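Oxidoreductase, 2OG-Fe oxygenase family protein, putative, expressed (Oryza sativa subsp. japonica, PDB 5XOI) is probably an iron- and 2-oxoglutarate-dependent dioxygenase of the AlkB family, the chain here being its catalytic oxygenase domain. Local coordinates at residues 41-46 with 73-78. Numbering follows the deposited sequence.
Sequences GFYTPG and DTRPFD
In the AlkB-type double-stranded beta-helix domain, the loop leading into edge strand 55-59 meets the loop that follows strand 70-72 and runs on to helix 87-106: Arg75 of 73-78 reaches into 41-46 and binds the carbonyl of Gly41, while Phe77 lies against Tyr43. NH1 of Arg75 gives the main bond, 2.8 Å to Gly41 O, in the carbonyl plane with an N-H...O angle of 153°; NH2 adds a weak one to the same oxygen at 3.4 Å. Bends at chi2 and chi3 (chi3 65°) bring the guanidinium round to Gly41 and also turn its NE side to Asp78. Asp78 is gripped side-on, Arg75 NE to Asp78 OD1 at 3.1 Å and Arg75 NH2 to Asp78 OD2 at 2.9 Å in a salt bridge, which fixes the rotation of the planar group. A water accepts from Arg75 NH2 and donates to Phe42 O, adding a water-mediated link. A methionine in place of Arg75 would probably leave Gly41 O without its main donor and Asp78 without its countercharge. Phe77 CZ lies above one face of the guanidinium, offset toward its rim, and the same ring turns its edge to a face of Tyr43, an edge-to-face pair with planes at 51°. Tyr43 has its side chain about 7 Å from that of Arg48, which binds 2-oxoglutarate, a ligand absent from this model. Phe77 CE1 sits over the centre of the Tyr43 ring, and Phe77 CZ comes to 3.7 Å from Tyr43 CG.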
loop_
_atom_site.group_PDB
_atom_site.type_symbol
_atom_site.label_atom_id
_atom_site.label_comp_id
_atom_site.label_asym_id
_atom_site.label_seq_id
_atom_site.Cartn_x
_atom_site.Cartn_y
_atom_site.Cartn_z
ATOM N N GLY A 41 -7.372 -15.609 -5.694
ATOM C CA GLY A 41 -7.938 -14.284 -5.862
ATOM C C GLY A 41 -8.508 -13.710 -4.578
ATOM O O GLY A 41 -8.240 -14.188 -3.472
ATOM N N PHE A 42 -9.330 -12.676 -4.743
ATOM C CA PHE A 42 -9.835 -11.911 -3.610
ATOM C C PHE A 42 -10.691 -12.769 -2.685
ATOM O O PHE A 42 -11.442 -13.647 -3.128
ATOM C CB PHE A 42 -10.660 -10.725 -4.105
ATOM C CG PHE A 42 -9.827 -9.562 -4.584
ATOM C CD1 PHE A 42 -9.267 -8.678 -3.680
ATOM C CD2 PHE A 42 -9.613 -9.358 -5.931
ATOM C CE1 PHE A 42 -8.502 -7.597 -4.128
ATOM C CE2 PHE A 42 -8.847 -8.305 -6.380
ATOM C CZ PHE A 42 -8.287 -7.418 -5.472
ATOM N N TYR A 43 -10.580 -12.502 -1.385
ATOM C CA TYR A 43 -11.469 -13.108 -0.398
ATOM C C TYR A 43 -11.663 -12.119 0.734
ATOM O O TYR A 43 -10.898 -11.161 0.883
ATOM C CB TYR A 43 -10.924 -14.423 0.160
ATOM C CG TYR A 43 -9.679 -14.282 1.020
ATOM C CD1 TYR A 43 -8.426 -14.123 0.431
ATOM C CD2 TYR A 43 -9.752 -14.334 2.419
ATOM C CE1 TYR A 43 -7.283 -14.013 1.190
ATOM C CE2 TYR A 43 -8.598 -14.231 3.204
ATOM C CZ TYR A 43 -7.371 -14.073 2.573
ATOM O OH TYR A 43 -6.215 -13.974 3.306
ATOM N N THR A 44 -12.703 -12.361 1.531
ATOM C CA THR A 44 -12.979 -11.508 2.675
ATOM C C THR A 44 -12.234 -12.048 3.887
ATOM O O THR A 44 -12.531 -13.166 4.331
ATOM C CB THR A 44 -14.469 -11.449 2.951
ATOM O OG1 THR A 44 -15.133 -10.989 1.772
ATOM C CG2 THR A 44 -14.768 -10.491 4.097
ATOM N N PRO A 45 -11.260 -11.318 4.433
ATOM C CA PRO A 45 -10.508 -11.848 5.578
ATOM C C PRO A 45 -11.376 -11.865 6.817
ATOM O O PRO A 45 -12.124 -10.919 7.084
ATOM C CB PRO A 45 -9.342 -10.866 5.728
ATOM N N GLY A 46 -11.251 -12.939 7.593
ATOM C CA GLY A 46 -11.982 -13.005 8.846
ATOM C C GLY A 46 -11.425 -12.065 9.898
ATOM O O GLY A 46 -12.155 -11.631 10.795
ATOM N N ASP A 73 3.766 -19.717 1.821
ATOM C CA ASP A 73 3.709 -19.978 0.382
ATOM C C ASP A 73 2.301 -20.059 -0.180
ATOM O O ASP A 73 2.110 -19.796 -1.372
ATOM C CB ASP A 73 4.384 -21.306 0.028
ATOM C CG ASP A 73 5.814 -21.362 0.458
ATOM O OD1 ASP A 73 6.394 -20.291 0.737
ATOM O OD2 ASP A 73 6.357 -22.482 0.499
ATOM N N THR A 74 1.330 -20.500 0.615
ATOM C CA THR A 74 -0.023 -20.719 0.121
ATOM C C THR A 74 -1.026 -20.219 1.150
ATOM O O THR A 74 -0.728 -20.127 2.342
ATOM C CB THR A 74 -0.308 -22.200 -0.157
ATOM O OG1 THR A 74 -0.386 -22.902 1.088
ATOM C CG2 THR A 74 0.792 -22.821 -1.024
ATOM N N ARG A 75 -2.228 -19.911 0.675
ATOM C CA ARG A 75 -3.322 -19.594 1.587
ATOM C C ARG A 75 -3.766 -20.875 2.275
ATOM O O ARG A 75 -4.064 -21.859 1.593
ATOM C CB ARG A 75 -4.506 -18.979 0.847
ATOM C CG ARG A 75 -4.280 -17.598 0.301
ATOM C CD ARG A 75 -4.492 -17.613 -1.205
ATOM N NE ARG A 75 -5.880 -17.910 -1.587
ATOM C CZ ARG A 75 -6.772 -16.990 -1.951
ATOM N NH1 ARG A 75 -6.447 -15.702 -1.964
ATOM N NH2 ARG A 75 -7.990 -17.362 -2.307
ATOM N N PRO A 76 -3.805 -20.912 3.609
ATOM C CA PRO A 76 -4.216 -22.151 4.287
ATOM C C PRO A 76 -5.627 -22.601 3.952
ATOM O O PRO A 76 -5.846 -23.803 3.769
ATOM C CB PRO A 76 -4.076 -21.791 5.774
ATOM C CG PRO A 76 -3.044 -20.744 5.807
ATOM C CD PRO A 76 -3.257 -19.922 4.550
ATOM N N PHE A 77 -6.589 -21.677 3.838
ATOM C CA PHE A 77 -7.990 -22.094 3.776
ATOM C C PHE A 77 -8.344 -22.785 2.462
ATOM O O PHE A 77 -9.255 -23.619 2.445
ATOM C CB PHE A 77 -8.915 -20.898 4.022
ATOM C CG PHE A 77 -8.859 -19.843 2.944
ATOM C CD1 PHE A 77 -7.956 -18.799 3.023
ATOM C CD2 PHE A 77 -9.745 -19.879 1.878
ATOM C CE1 PHE A 77 -7.917 -17.824 2.037
ATOM C CE2 PHE A 77 -9.706 -18.912 0.893
ATOM C CZ PHE A 77 -8.796 -17.890 0.973
ATOM N N ASP A 78 -7.659 -22.467 1.355
ATOM C CA ASP A 78 -7.932 -23.166 0.105
ATOM C C ASP A 78 -6.696 -23.717 -0.589
ATOM O O ASP A 78 -6.821 -24.268 -1.688
ATOM C CB ASP A 78 -8.731 -22.272 -0.871
ATOM C CG ASP A 78 -7.973 -21.016 -1.326
ATOM O OD1 ASP A 78 -6.804 -20.813 -0.944
ATOM O OD2 ASP A 78 -8.571 -20.208 -2.082
HETATM O O HOH W 1 -10.716 -16.513 -3.008
#